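Local coordinates for protein phosphoribosylformylglycinamidine cyclo-ligase (Thermus thermophilus HB8, PDB 5AVM) that probably catalyses the ATP-dependent ring closure of formylglycinamidine ribonucleotide to 5-aminoimidazole ribonucleotide in de novo purine biosynthesis, at residues B[82-87]-B[127-132]; B[99-104]-B[120-125]; B[178-183]-B[226-231]; B[191-196]-B[292-297]; B[251-256]-B[328-333]. All blocks are in the same frame, centred on the assembly; numbering follows the deposited sequence.

Interactions 1 and 2 lie in the N-terminal AIR synthase domain and share helix 112-129, whose middle packs on strand 97-107 and whose C-terminal end meets helix 79-92. Their centres are about 6 Å apart and they meet, with P132 O probably bonded to F101 N at 3.0 Å. Interactions 3, 4 and 5 belong to the C-terminal domain. Interactions 3 and 4, though about 22 Å apart at their centres, touch where S182 OG faces N295 OD1 at 2.8 Å, while interactions 3 and 5 reach the same mixed sheet. Between the domains, interaction 1 comes nearest to interaction 3, with about 5 Å between their closest atoms; interactions 2 and 5 are farthest apart, centres about 32 Å.

Interaction 1 of 5, residues B[82-87]-B[127-132]; sequences DLVNHS and RAHGIP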
# COMPACT_ATOMS: atom_id res chain seq x y z
N ASP B 82 2.34 -13.70 -7.34
CA ASP B 82 1.78 -13.95 -6.02
C ASP B 82 1.01 -12.74 -5.52
O ASP B 82 -0.09 -12.87 -5.01
CB ASP B 82 2.88 -14.31 -5.01
CG ASP B 82 3.37 -15.75 -5.16
OD1 ASP B 82 2.52 -16.68 -5.10
OD2 ASP B 82 4.59 -15.97 -5.32
N LEU B 83 1.60 -11.55 -5.68
CA LEU B 83 0.96 -10.32 -5.23
C LEU B 83 -0.24 -9.90 -6.09
O LEU B 83 -1.34 -9.66 -5.59
CB LEU B 83 1.98 -9.17 -5.21
CG LEU B 83 1.43 -7.81 -4.78
CD1 LEU B 83 0.69 -7.94 -3.45
CD2 LEU B 83 2.58 -6.84 -4.67
N VAL B 84 -0.01 -9.81 -7.40
CA VAL B 84 -1.05 -9.42 -8.34
C VAL B 84 -2.24 -10.37 -8.30
O VAL B 84 -3.39 -9.92 -8.21
CB VAL B 84 -0.47 -9.33 -9.77
CG1 VAL B 84 -1.58 -9.15 -10.79
CG2 VAL B 84 0.51 -8.17 -9.84
N ASN B 85 -1.97 -11.67 -8.37
CA ASN B 85 -3.04 -12.66 -8.33
C ASN B 85 -3.81 -12.67 -7.02
O ASN B 85 -5.01 -12.92 -7.01
CB ASN B 85 -2.47 -14.05 -8.61
CG ASN B 85 -2.06 -14.22 -10.04
OD1 ASN B 85 -2.14 -13.27 -10.82
ND2 ASN B 85 -1.62 -15.42 -10.41
N HIS B 86 -3.12 -12.41 -5.91
CA HIS B 86 -3.76 -12.36 -4.61
C HIS B 86 -4.63 -11.11 -4.58
O HIS B 86 -5.72 -11.11 -4.02
CB HIS B 86 -2.68 -12.30 -3.52
CG HIS B 86 -3.22 -12.27 -2.12
ND1 HIS B 86 -2.54 -12.84 -1.06
CD2 HIS B 86 -4.32 -11.69 -1.59
CE1 HIS B 86 -3.20 -12.60 0.06
NE2 HIS B 86 -4.28 -11.91 -0.23
N SER B 87 -4.14 -10.04 -5.22
CA SER B 87 -4.86 -8.77 -5.29
C SER B 87 -6.10 -8.92 -6.17
O SER B 87 -7.17 -8.39 -5.85
CB SER B 87 -3.95 -7.67 -5.85
OG SER B 87 -2.81 -7.44 -5.03
N ARG B 127 0.48 -7.45 -17.03
CA ARG B 127 0.18 -7.55 -18.44
C ARG B 127 -0.39 -8.91 -18.81
O ARG B 127 -1.02 -9.07 -19.85
CB ARG B 127 1.41 -7.21 -19.31
CG ARG B 127 2.56 -8.18 -19.26
CD ARG B 127 3.68 -7.75 -20.22
NE ARG B 127 3.26 -7.75 -21.63
CZ ARG B 127 2.87 -6.68 -22.31
NH1 ARG B 127 2.82 -5.49 -21.73
NH2 ARG B 127 2.52 -6.80 -23.59
N ALA B 128 -0.20 -9.89 -17.92
CA ALA B 128 -0.73 -11.24 -18.14
C ALA B 128 -2.24 -11.20 -17.99
O ALA B 128 -2.96 -12.04 -18.56
CB ALA B 128 -0.13 -12.22 -17.14
N HIS B 129 -2.72 -10.22 -17.23
CA HIS B 129 -4.15 -10.06 -16.99
C HIS B 129 -4.70 -8.83 -17.71
O HIS B 129 -5.88 -8.51 -17.57
CB HIS B 129 -4.41 -9.92 -15.49
CG HIS B 129 -4.10 -11.16 -14.72
ND1 HIS B 129 -4.80 -12.34 -14.88
CD2 HIS B 129 -3.18 -11.41 -13.76
CE1 HIS B 129 -4.33 -13.25 -14.06
NE2 HIS B 129 -3.34 -12.71 -13.36
N GLY B 130 -3.85 -8.15 -18.47
CA GLY B 130 -4.28 -6.96 -19.18
C GLY B 130 -4.58 -5.81 -18.24
O GLY B 130 -5.36 -4.91 -18.55
N ILE B 131 -3.96 -5.85 -17.07
CA ILE B 131 -4.17 -4.82 -16.06
C ILE B 131 -3.07 -3.77 -16.16
O ILE B 131 -1.88 -4.09 -16.09
CB ILE B 131 -4.14 -5.43 -14.64
CG1 ILE B 131 -5.22 -6.51 -14.52
CG2 ILE B 131 -4.36 -4.36 -13.58
CD1 ILE B 131 -5.10 -7.35 -13.27
N PRO B 132 -3.45 -2.49 -16.35
CA PRO B 132 -2.48 -1.40 -16.45
C PRO B 132 -1.65 -1.33 -15.17
O PRO B 132 -2.20 -1.40 -14.07
CB PRO B 132 -3.36 -0.17 -16.62
CG PRO B 132 -4.54 -0.70 -17.37
CD PRO B 132 -4.81 -2.01 -16.67
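H129, V84 and N85 carry this contact between helix 79-92 and the end of helix 112-129. The imidazole of H129 gives its NE2-H to the side-chain oxygen of N85, with NE2 and OD1 2.9 Å apart and an N-H...O angle of 149°, so the bond is moderately bent. The acceptor lies at the ring edge, near its plane, but the amide is turned steeply to the imidazole, the two planes standing 69° apart, and the donor is tilted from the carbonyl plane of N85. With CG of N85 anti to its carbonyl carbon (chi1 -72°), the amide reaches H129 although the CB of N85 does not point at the other helix. Its nitrogen ND2 is engaged as well, by the backbone oxygen of H221, and bonds at both ends of the amide fix which way round it lies. The helix bearing H129 finishes in a Schellman motif: G130, with positive phi, is the C-prime residue, I131 N bonds back to C126 O, and G130 N makes a weak second bond to R127 O at 3.3 Å. V84 supplies the apolar part of the contact. Its CG1, anti to the backbone N, comes obliquely to CD2 of H129 at 4.1 Å as the two side chains run alongside one another, pointing opposite ways. V84 also packs on L122, A125 and C126, earlier on helix 112-129.

Interaction 2 of 5, residues B[99-104]-B[120-125]; sequences LFFLDY and ASLAEA
F101 meets L122 through one corner of its ring: CE2 lies 3.6 Å from L122 CD2 and CZ of the same ring 4.0 Å from that methyl, an oblique approach in which the two side chains cross at about a right angle. CG of F101 stands anti to the backbone N (chi1 175°), which carries the ring off the strand toward the helix. L102 turns its side chain to the other side of the strand, and the next to face the helix is D103. This is the alternation of strand 97-107, which with helix 112-129 and strand 137-140 makes a beta-alpha-beta unit, the helix covering one face of the sheet. The carboxylate of D103 comes up against the second methyl of the leucine, D103 OD2 being 3.4 Å from L122 CD1, a van der Waals contact between a buried carboxylate and a hydrocarbon. L122 thus spreads its two branches over two strand residues, CD2 to the ring and CD1 to the carboxylate. An alanine in place of L122 would probably leave a gap beside F101 CE2 and let the D103 carboxylate turn more freely. The same CZ end of the F101 ring also packs on L83 of helix 79-92.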
# COMPACT_ATOMS: atom_id res chain seq x y z
N LEU B 99 -8.87 -2.62 -12.60
CA LEU B 99 -8.69 -1.41 -13.41
C LEU B 99 -7.20 -1.04 -13.54
O LEU B 99 -6.77 -0.57 -14.59
CB LEU B 99 -9.45 -0.22 -12.81
CG LEU B 99 -10.96 -0.09 -13.08
CD1 LEU B 99 -11.50 1.12 -12.31
CD2 LEU B 99 -11.21 0.07 -14.57
N PHE B 100 -6.43 -1.24 -12.48
CA PHE B 100 -5.00 -0.95 -12.50
C PHE B 100 -4.33 -1.31 -11.17
O PHE B 100 -4.99 -1.37 -10.13
CB PHE B 100 -4.76 0.52 -12.86
CG PHE B 100 -5.41 1.51 -11.93
CD1 PHE B 100 -4.85 1.79 -10.69
CD2 PHE B 100 -6.57 2.19 -12.31
CE1 PHE B 100 -5.43 2.74 -9.84
CE2 PHE B 100 -7.16 3.13 -11.46
CZ PHE B 100 -6.58 3.40 -10.23
N PHE B 101 -3.03 -1.55 -11.22
CA PHE B 101 -2.24 -1.94 -10.05
C PHE B 101 -1.03 -1.00 -9.85
O PHE B 101 -0.56 -0.38 -10.79
CB PHE B 101 -1.75 -3.39 -10.27
CG PHE B 101 -0.83 -3.91 -9.20
CD1 PHE B 101 -1.32 -4.33 -7.97
CD2 PHE B 101 0.54 -4.01 -9.43
CE1 PHE B 101 -0.47 -4.84 -6.99
CE2 PHE B 101 1.40 -4.52 -8.46
CZ PHE B 101 0.89 -4.93 -7.23
N LEU B 102 -0.57 -0.89 -8.61
CA LEU B 102 0.62 -0.11 -8.29
C LEU B 102 1.18 -0.71 -6.99
O LEU B 102 0.40 -1.22 -6.17
CB LEU B 102 0.32 1.39 -8.16
CG LEU B 102 -0.52 2.06 -7.08
CD1 LEU B 102 -0.20 3.54 -7.12
CD2 LEU B 102 -2.01 1.83 -7.30
N ASP B 103 2.50 -0.66 -6.81
CA ASP B 103 3.11 -1.29 -5.64
C ASP B 103 4.11 -0.50 -4.80
O ASP B 103 4.66 0.51 -5.24
CB ASP B 103 3.79 -2.57 -6.10
CG ASP B 103 4.69 -2.36 -7.31
OD1 ASP B 103 5.56 -1.46 -7.25
OD2 ASP B 103 4.52 -3.07 -8.32
N TYR B 104 4.35 -1.00 -3.59
CA TYR B 104 5.29 -0.39 -2.64
C TYR B 104 6.29 -1.42 -2.12
O TYR B 104 5.99 -2.15 -1.18
CB TYR B 104 4.54 0.17 -1.44
CG TYR B 104 5.37 1.12 -0.61
CD1 TYR B 104 5.66 2.40 -1.08
CD2 TYR B 104 5.87 0.74 0.64
CE1 TYR B 104 6.41 3.30 -0.32
CE2 TYR B 104 6.63 1.63 1.41
CZ TYR B 104 6.90 2.91 0.92
OH TYR B 104 7.64 3.81 1.65
N ALA B 120 10.43 -6.86 -12.72
CA ALA B 120 10.25 -7.65 -13.92
C ALA B 120 9.03 -8.55 -13.77
O ALA B 120 8.21 -8.65 -14.69
CB ALA B 120 11.49 -8.50 -14.17
N SER B 121 8.92 -9.19 -12.61
CA SER B 121 7.83 -10.12 -12.30
C SER B 121 6.45 -9.45 -12.24
O SER B 121 5.49 -9.95 -12.82
CB SER B 121 8.11 -10.82 -10.97
OG SER B 121 7.20 -11.88 -10.75
N LEU B 122 6.36 -8.32 -11.54
CA LEU B 122 5.10 -7.61 -11.42
C LEU B 122 4.58 -7.12 -12.76
O LEU B 122 3.38 -7.14 -13.01
CB LEU B 122 5.26 -6.44 -10.44
CG LEU B 122 5.39 -6.92 -8.99
CD1 LEU B 122 6.24 -5.95 -8.18
CD2 LEU B 122 4.00 -7.07 -8.40
N ALA B 123 5.50 -6.70 -13.63
CA ALA B 123 5.11 -6.23 -14.95
C ALA B 123 4.54 -7.38 -15.78
O ALA B 123 3.62 -7.19 -16.58
CB ALA B 123 6.31 -5.62 -15.65
N GLU B 124 5.09 -8.58 -15.59
CA GLU B 124 4.63 -9.77 -16.31
C GLU B 124 3.27 -10.24 -15.80
O GLU B 124 2.45 -10.71 -16.58
CB GLU B 124 5.64 -10.92 -16.17
CG GLU B 124 7.05 -10.64 -16.70
CD GLU B 124 7.96 -11.88 -16.66
OE1 GLU B 124 7.60 -12.90 -17.29
OE2 GLU B 124 9.03 -11.84 -16.00
N ALA B 125 3.05 -10.13 -14.49
CA ALA B 125 1.79 -10.55 -13.86
C ALA B 125 0.63 -9.66 -14.25
O ALA B 125 -0.49 -10.13 -14.48
CB ALA B 125 1.95 -10.57 -12.36

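Interaction 3 of 5, residues B[178-183]-B[226-231]; sequences LALPSS and KEFRLL
L180 and F228 form the apolar part of the contact, with L180 CD1 4.1 Å from F228 CE1. The methyl comes obliquely to that corner of the ring. CG of L180 is anti to its carbonyl carbon (chi1 -60°), and the side chain points from strand 176-181 to helix 225-233; on F228 the CB does not aim at the strand, yet the ring end swings back to reach it. The second kind of contact is between L180 and the aliphatic part of a charged side chain. The same methyl, L180 CD1, rests 4.0 Å from E227 CG and 4.1 Å from E227 CB, the two chains lying antiparallel side by side. The bend of E227 at chi2 (75°) carries the carboxylate away from the leucine, leaving CB and CG to make the contact. Helix 225-233 packs here on the six-stranded mixed sheet of the C-terminal domain, in which strand 176-181 pairs antiparallel with strands 298-304 and 319-326. The sheet meets the F228 ring from a second strand too, through M300 and L302 of strand 298-304. At the next residue, P181, the carbonyl oxygen accepts a hydrogen bond from the hydroxyl of Y224, just ahead of the helix.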
# COMPACT_ATOMS: atom_id res chain seq x y z
N LEU B 178 -19.08 -23.74 -3.78
CA LEU B 178 -18.27 -24.16 -4.92
C LEU B 178 -16.86 -23.62 -4.73
O LEU B 178 -16.64 -22.41 -4.67
CB LEU B 178 -18.89 -23.62 -6.21
CG LEU B 178 -18.50 -24.19 -7.58
CD1 LEU B 178 -19.50 -23.67 -8.59
CD2 LEU B 178 -17.08 -23.79 -7.98
N ALA B 179 -15.90 -24.52 -4.61
CA ALA B 179 -14.52 -24.12 -4.41
C ALA B 179 -13.74 -24.21 -5.70
O ALA B 179 -13.93 -25.14 -6.49
CB ALA B 179 -13.87 -24.99 -3.35
N LEU B 180 -12.88 -23.23 -5.92
CA LEU B 180 -12.01 -23.20 -7.09
C LEU B 180 -10.67 -23.63 -6.50
O LEU B 180 -10.24 -23.10 -5.47
CB LEU B 180 -11.94 -21.80 -7.68
CG LEU B 180 -13.29 -21.22 -8.11
CD1 LEU B 180 -13.05 -19.90 -8.82
CD2 LEU B 180 -14.00 -22.21 -9.03
N PRO B 181 -10.00 -24.60 -7.15
CA PRO B 181 -8.71 -25.15 -6.72
C PRO B 181 -7.52 -24.21 -6.58
O PRO B 181 -7.19 -23.46 -7.50
CB PRO B 181 -8.46 -26.26 -7.74
CG PRO B 181 -9.07 -25.69 -8.98
CD PRO B 181 -10.38 -25.13 -8.47
N SER B 182 -6.86 -24.28 -5.43
CA SER B 182 -5.68 -23.47 -5.16
C SER B 182 -4.51 -24.17 -5.84
O SER B 182 -4.59 -25.36 -6.15
CB SER B 182 -5.43 -23.36 -3.65
OG SER B 182 -4.94 -24.58 -3.12
N SER B 183 -3.42 -23.42 -6.07
CA SER B 183 -2.24 -23.95 -6.74
C SER B 183 -1.17 -24.38 -5.75
O SER B 183 -0.04 -24.71 -6.13
CB SER B 183 -1.64 -22.89 -7.65
OG SER B 183 -1.04 -21.88 -6.85
N LYS B 226 -10.12 -15.35 -14.98
CA LYS B 226 -10.60 -16.07 -16.16
C LYS B 226 -11.88 -16.83 -15.80
O LYS B 226 -12.86 -16.79 -16.53
CB LYS B 226 -9.50 -17.01 -16.65
CG LYS B 226 -8.16 -16.27 -16.86
CD LYS B 226 -7.00 -17.17 -17.29
CE LYS B 226 -7.08 -17.58 -18.76
NZ LYS B 226 -5.90 -18.40 -19.17
N GLU B 227 -11.87 -17.49 -14.64
CA GLU B 227 -13.04 -18.23 -14.17
C GLU B 227 -14.25 -17.32 -14.12
O GLU B 227 -15.19 -17.48 -14.90
CB GLU B 227 -12.79 -18.78 -12.77
CG GLU B 227 -12.31 -20.21 -12.70
CD GLU B 227 -10.87 -20.39 -13.09
OE1 GLU B 227 -10.15 -19.38 -13.23
OE2 GLU B 227 -10.45 -21.56 -13.24
N PHE B 228 -14.22 -16.37 -13.18
CA PHE B 228 -15.30 -15.41 -12.98
C PHE B 228 -15.86 -14.84 -14.26
O PHE B 228 -17.08 -14.75 -14.42
CB PHE B 228 -14.83 -14.27 -12.07
CG PHE B 228 -14.89 -14.60 -10.61
CD1 PHE B 228 -14.03 -15.54 -10.06
CD2 PHE B 228 -15.86 -14.02 -9.80
CE1 PHE B 228 -14.14 -15.90 -8.70
CE2 PHE B 228 -15.98 -14.37 -8.45
CZ PHE B 228 -15.12 -15.32 -7.90
N ARG B 229 -14.99 -14.44 -15.18
CA ARG B 229 -15.46 -13.88 -16.44
C ARG B 229 -16.33 -14.90 -17.18
O ARG B 229 -17.34 -14.54 -17.78
CB ARG B 229 -14.27 -13.43 -17.29
CG ARG B 229 -13.73 -12.07 -16.84
CD ARG B 229 -12.42 -11.70 -17.52
NE ARG B 229 -12.00 -10.33 -17.21
CZ ARG B 229 -10.79 -9.84 -17.47
NH1 ARG B 229 -9.87 -10.60 -18.04
NH2 ARG B 229 -10.50 -8.57 -17.16
N LEU B 230 -15.95 -16.17 -17.11
CA LEU B 230 -16.71 -17.21 -17.78
C LEU B 230 -18.10 -17.30 -17.18
O LEU B 230 -19.08 -17.57 -17.89
CB LEU B 230 -16.02 -18.57 -17.62
CG LEU B 230 -14.62 -18.70 -18.23
CD1 LEU B 230 -14.08 -20.09 -17.92
CD2 LEU B 230 -14.69 -18.46 -19.73
N LEU B 231 -18.20 -17.09 -15.88
CA LEU B 231 -19.48 -17.14 -15.19
C LEU B 231 -20.27 -15.85 -15.42
O LEU B 231 -21.49 -15.88 -15.52
CB LEU B 231 -19.27 -17.36 -13.70
CG LEU B 231 -18.62 -18.68 -13.33
CD1 LEU B 231 -18.27 -18.67 -11.85
CD2 LEU B 231 -19.55 -19.83 -13.66

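Interaction 4 of 5, residues B[191-196]-B[292-297]; sequences SLIRKV and RVFNMG
V293 meets L192 methyl to methyl, V293 CG1 and V293 CG2 each 3.8 Å from L192 CD2. The same CG1 sits 3.8 Å above the ring plane of F294, over its centre, so the valine covers one face of its neighbour. F294, the first residue to leave the helical conformation, swings its ring to helix 190-196 with CG anti to the carbonyl carbon (chi1 -55°). Its far end slots between two residues: F294 CE1 is 3.6 Å from I193 CG1, and F294 CE2 is 4.0 Å from L192 CD2. Replacing F294 with an alanine would probably open a gap between these two side chains and leave I193 without its partner here. N295 then closes an Asx turn, N295 OD1 taking the G297 amide in its carbonyl plane at 2.7 Å. The contact thus joins helix 190-196 to the end of helix 287-293, with L279 of helix 275-283 also packing on I193 and N295 bonded to S182 after strand 176-181.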
# COMPACT_ATOMS: atom_id res chain seq x y z
N SER B 191 5.13 -18.84 7.07
CA SER B 191 5.98 -18.71 8.25
C SER B 191 6.06 -20.10 8.87
O SER B 191 7.12 -20.55 9.33
CB SER B 191 5.38 -17.73 9.25
OG SER B 191 6.18 -17.69 10.42
N LEU B 192 4.92 -20.79 8.87
CA LEU B 192 4.85 -22.15 9.39
C LEU B 192 5.70 -22.99 8.45
O LEU B 192 6.52 -23.78 8.89
CB LEU B 192 3.39 -22.63 9.40
CG LEU B 192 3.06 -24.02 9.95
CD1 LEU B 192 3.93 -24.35 11.16
CD2 LEU B 192 1.59 -24.08 10.34
N ILE B 193 5.50 -22.77 7.15
CA ILE B 193 6.24 -23.48 6.10
C ILE B 193 7.76 -23.36 6.23
O ILE B 193 8.46 -24.36 6.20
CB ILE B 193 5.81 -22.98 4.70
CG1 ILE B 193 4.42 -23.51 4.36
CG2 ILE B 193 6.82 -23.41 3.65
CD1 ILE B 193 3.80 -22.86 3.14
N ARG B 194 8.27 -22.14 6.35
CA ARG B 194 9.71 -21.94 6.45
C ARG B 194 10.31 -22.65 7.66
O ARG B 194 11.47 -23.06 7.64
CB ARG B 194 10.06 -20.45 6.48
CG ARG B 194 9.82 -19.73 5.15
CD ARG B 194 10.35 -18.30 5.18
NE ARG B 194 11.81 -18.25 5.29
CZ ARG B 194 12.47 -17.55 6.20
NH1 ARG B 194 11.80 -16.83 7.10
NH2 ARG B 194 13.80 -17.56 6.23
N LYS B 195 9.50 -22.81 8.71
CA LYS B 195 9.94 -23.51 9.91
C LYS B 195 9.95 -25.01 9.65
O LYS B 195 10.91 -25.70 9.99
CB LYS B 195 9.00 -23.22 11.08
CG LYS B 195 9.07 -24.28 12.18
CD LYS B 195 8.08 -24.00 13.31
CE LYS B 195 7.96 -25.21 14.24
NZ LYS B 195 7.35 -26.39 13.56
N VAL B 196 8.87 -25.51 9.07
CA VAL B 196 8.74 -26.93 8.77
C VAL B 196 9.80 -27.45 7.78
O VAL B 196 10.35 -28.53 7.98
CB VAL B 196 7.32 -27.25 8.23
CG1 VAL B 196 7.27 -28.64 7.64
CG2 VAL B 196 6.31 -27.15 9.36
N ARG B 292 -6.39 -23.89 9.71
CA ARG B 292 -6.37 -22.57 10.34
C ARG B 292 -5.24 -21.74 9.74
O ARG B 292 -5.25 -20.51 9.83
CB ARG B 292 -6.13 -22.76 11.84
CG ARG B 292 -6.53 -21.61 12.72
CD ARG B 292 -6.13 -21.95 14.14
NE ARG B 292 -4.68 -22.11 14.24
CZ ARG B 292 -4.07 -23.04 14.96
NH1 ARG B 292 -4.78 -23.92 15.66
NH2 ARG B 292 -2.74 -23.10 14.96
N VAL B 293 -4.28 -22.41 9.11
CA VAL B 293 -3.13 -21.74 8.52
C VAL B 293 -3.11 -21.82 6.98
O VAL B 293 -2.78 -20.83 6.31
CB VAL B 293 -1.79 -22.34 9.07
CG1 VAL B 293 -0.60 -21.72 8.37
CG2 VAL B 293 -1.70 -22.10 10.57
N PHE B 294 -3.47 -22.98 6.43
CA PHE B 294 -3.44 -23.19 4.99
C PHE B 294 -4.80 -23.27 4.32
O PHE B 294 -5.81 -23.55 4.96
CB PHE B 294 -2.65 -24.46 4.68
CG PHE B 294 -1.27 -24.47 5.25
CD1 PHE B 294 -0.33 -23.53 4.84
CD2 PHE B 294 -0.91 -25.41 6.20
CE1 PHE B 294 0.96 -23.53 5.38
CE2 PHE B 294 0.39 -25.42 6.75
CZ PHE B 294 1.32 -24.48 6.34
N ASN B 295 -4.82 -23.03 3.01
CA ASN B 295 -6.07 -23.07 2.26
C ASN B 295 -6.56 -24.49 1.97
O ASN B 295 -7.69 -24.68 1.51
CB ASN B 295 -5.95 -22.27 0.96
CG ASN B 295 -4.90 -22.84 0.02
OD1 ASN B 295 -4.94 -24.01 -0.35
ND2 ASN B 295 -3.97 -21.99 -0.40
N MET B 296 -5.71 -25.47 2.25
CA MET B 296 -6.04 -26.88 2.04
C MET B 296 -6.59 -27.19 0.66
O MET B 296 -7.35 -28.14 0.49
CB MET B 296 -7.05 -27.32 3.11
CG MET B 296 -6.57 -27.10 4.53
SD MET B 296 -5.20 -28.17 4.98
CE MET B 296 -3.88 -27.41 4.20
N GLY B 297 -6.21 -26.39 -0.33
CA GLY B 297 -6.69 -26.61 -1.68
C GLY B 297 -7.89 -25.75 -2.05
O GLY B 297 -8.36 -25.78 -3.19

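Interaction 5 of 5, residues B[251-256]-B[328-333]; sequences ENLPRA and EGVRLV
V330 lays its CG2 methyl against the pyrrolidine ring of P254, 3.6 Å from P254 CD and equally close to P254 CG. The same methyl touches L253 CB at 3.7 Å, and L253 CD1 reaches the other branch, V330 CG1, at 4.1 Å. CG2 thus lies against both of the adjacent residues L253 and P254, CG1 against L253 alone; both side chains cross the valine at about a right angle. CG2 gets there because it stands anti to the carbonyl carbon of V330, with CG1 anti to the backbone N (chi1 -173°). G329, whose CA is 4.3 Å from P254 CG, has a positive phi that favours glycine. Strand 330-332 runs as an outermost strand of the C-terminal domain's mixed sheet, bonded through R331 to strand 261-265; there A263 packs on both L253 and V330, and L253 also touches A242 of strand 240-243.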
# COMPACT_ATOMS: atom_id res chain seq x y z
N GLU B 251 -11.61 -18.72 8.98
CA GLU B 251 -11.71 -17.28 9.16
C GLU B 251 -12.40 -16.59 7.99
O GLU B 251 -13.34 -15.82 8.18
CB GLU B 251 -10.32 -16.68 9.33
CG GLU B 251 -10.32 -15.17 9.41
CD GLU B 251 -8.94 -14.59 9.22
OE1 GLU B 251 -8.05 -14.87 10.06
OE2 GLU B 251 -8.76 -13.85 8.23
N ASN B 252 -11.93 -16.88 6.79
CA ASN B 252 -12.43 -16.26 5.58
C ASN B 252 -13.84 -16.58 5.08
O ASN B 252 -14.51 -15.70 4.55
CB ASN B 252 -11.42 -16.50 4.47
CG ASN B 252 -10.09 -15.89 4.78
OD1 ASN B 252 -9.95 -14.68 4.82
ND2 ASN B 252 -9.10 -16.73 5.05
N LEU B 253 -14.30 -17.81 5.24
CA LEU B 253 -15.64 -18.13 4.75
C LEU B 253 -16.74 -17.41 5.53
O LEU B 253 -17.62 -16.79 4.93
CB LEU B 253 -15.89 -19.64 4.77
CG LEU B 253 -16.37 -20.29 3.46
CD1 LEU B 253 -16.99 -21.63 3.79
CD2 LEU B 253 -17.39 -19.42 2.72
N PRO B 254 -16.73 -17.49 6.87
CA PRO B 254 -17.77 -16.82 7.65
C PRO B 254 -18.01 -15.35 7.31
O PRO B 254 -19.07 -14.80 7.61
CB PRO B 254 -17.30 -17.02 9.09
CG PRO B 254 -16.67 -18.38 9.02
CD PRO B 254 -15.86 -18.30 7.75
N ARG B 255 -17.03 -14.71 6.68
CA ARG B 255 -17.12 -13.29 6.30
C ARG B 255 -18.15 -13.08 5.19
O ARG B 255 -18.86 -12.06 5.17
CB ARG B 255 -15.77 -12.78 5.80
CG ARG B 255 -14.60 -13.18 6.64
CD ARG B 255 -14.25 -12.17 7.70
NE ARG B 255 -12.84 -12.31 8.05
CZ ARG B 255 -11.84 -12.03 7.21
NH1 ARG B 255 -12.11 -11.59 5.99
NH2 ARG B 255 -10.59 -12.21 7.59
N ALA B 256 -18.21 -14.03 4.26
CA ALA B 256 -19.12 -13.99 3.12
C ALA B 256 -20.51 -14.50 3.50
O ALA B 256 -21.38 -14.60 2.65
CB ALA B 256 -18.56 -14.82 1.97
N GLU B 328 -23.74 -20.99 12.54
CA GLU B 328 -22.65 -20.12 12.14
C GLU B 328 -21.31 -20.83 12.25
O GLU B 328 -21.21 -21.88 12.88
CB GLU B 328 -22.62 -18.87 13.01
CG GLU B 328 -22.28 -19.14 14.46
CD GLU B 328 -22.06 -17.86 15.24
OE1 GLU B 328 -23.00 -17.05 15.32
OE2 GLU B 328 -20.94 -17.68 15.76
N GLY B 329 -20.29 -20.25 11.64
CA GLY B 329 -18.98 -20.85 11.65
C GLY B 329 -18.95 -21.92 10.58
O GLY B 329 -19.99 -22.25 10.02
N VAL B 330 -17.77 -22.45 10.29
CA VAL B 330 -17.66 -23.49 9.27
C VAL B 330 -17.25 -24.82 9.87
O VAL B 330 -16.10 -24.99 10.28
CB VAL B 330 -16.63 -23.11 8.21
CG1 VAL B 330 -16.67 -24.13 7.08
CG2 VAL B 330 -16.91 -21.72 7.69
N ARG B 331 -18.19 -25.75 9.93
CA ARG B 331 -17.92 -27.07 10.48
C ARG B 331 -17.55 -28.01 9.33
O ARG B 331 -18.18 -27.99 8.27
CB ARG B 331 -19.15 -27.61 11.25
CG ARG B 331 -20.38 -28.03 10.40
CD ARG B 331 -21.18 -26.84 9.86
NE ARG B 331 -22.18 -26.31 10.79
CZ ARG B 331 -23.42 -26.79 10.90
NH1 ARG B 331 -23.81 -27.81 10.15
NH2 ARG B 331 -24.27 -26.24 11.76
N LEU B 332 -16.50 -28.80 9.53
CA LEU B 332 -16.04 -29.74 8.51
C LEU B 332 -16.71 -31.09 8.73
O LEU B 332 -16.46 -31.77 9.73
CB LEU B 332 -14.52 -29.88 8.56
CG LEU B 332 -13.82 -30.53 7.36
CD1 LEU B 332 -14.14 -29.76 6.09
CD2 LEU B 332 -12.32 -30.56 7.61
N VAL B 333 -17.57 -31.48 7.78
CA VAL B 333 -18.30 -32.74 7.86
C VAL B 333 -17.92 -33.68 6.72
O VAL B 333 -17.20 -33.24 5.80
CB VAL B 333 -19.82 -32.46 7.82
CG1 VAL B 333 -20.59 -33.77 7.89
CG2 VAL B 333 -20.21 -31.55 8.97
OXT VAL B 333 -18.33 -34.86 6.74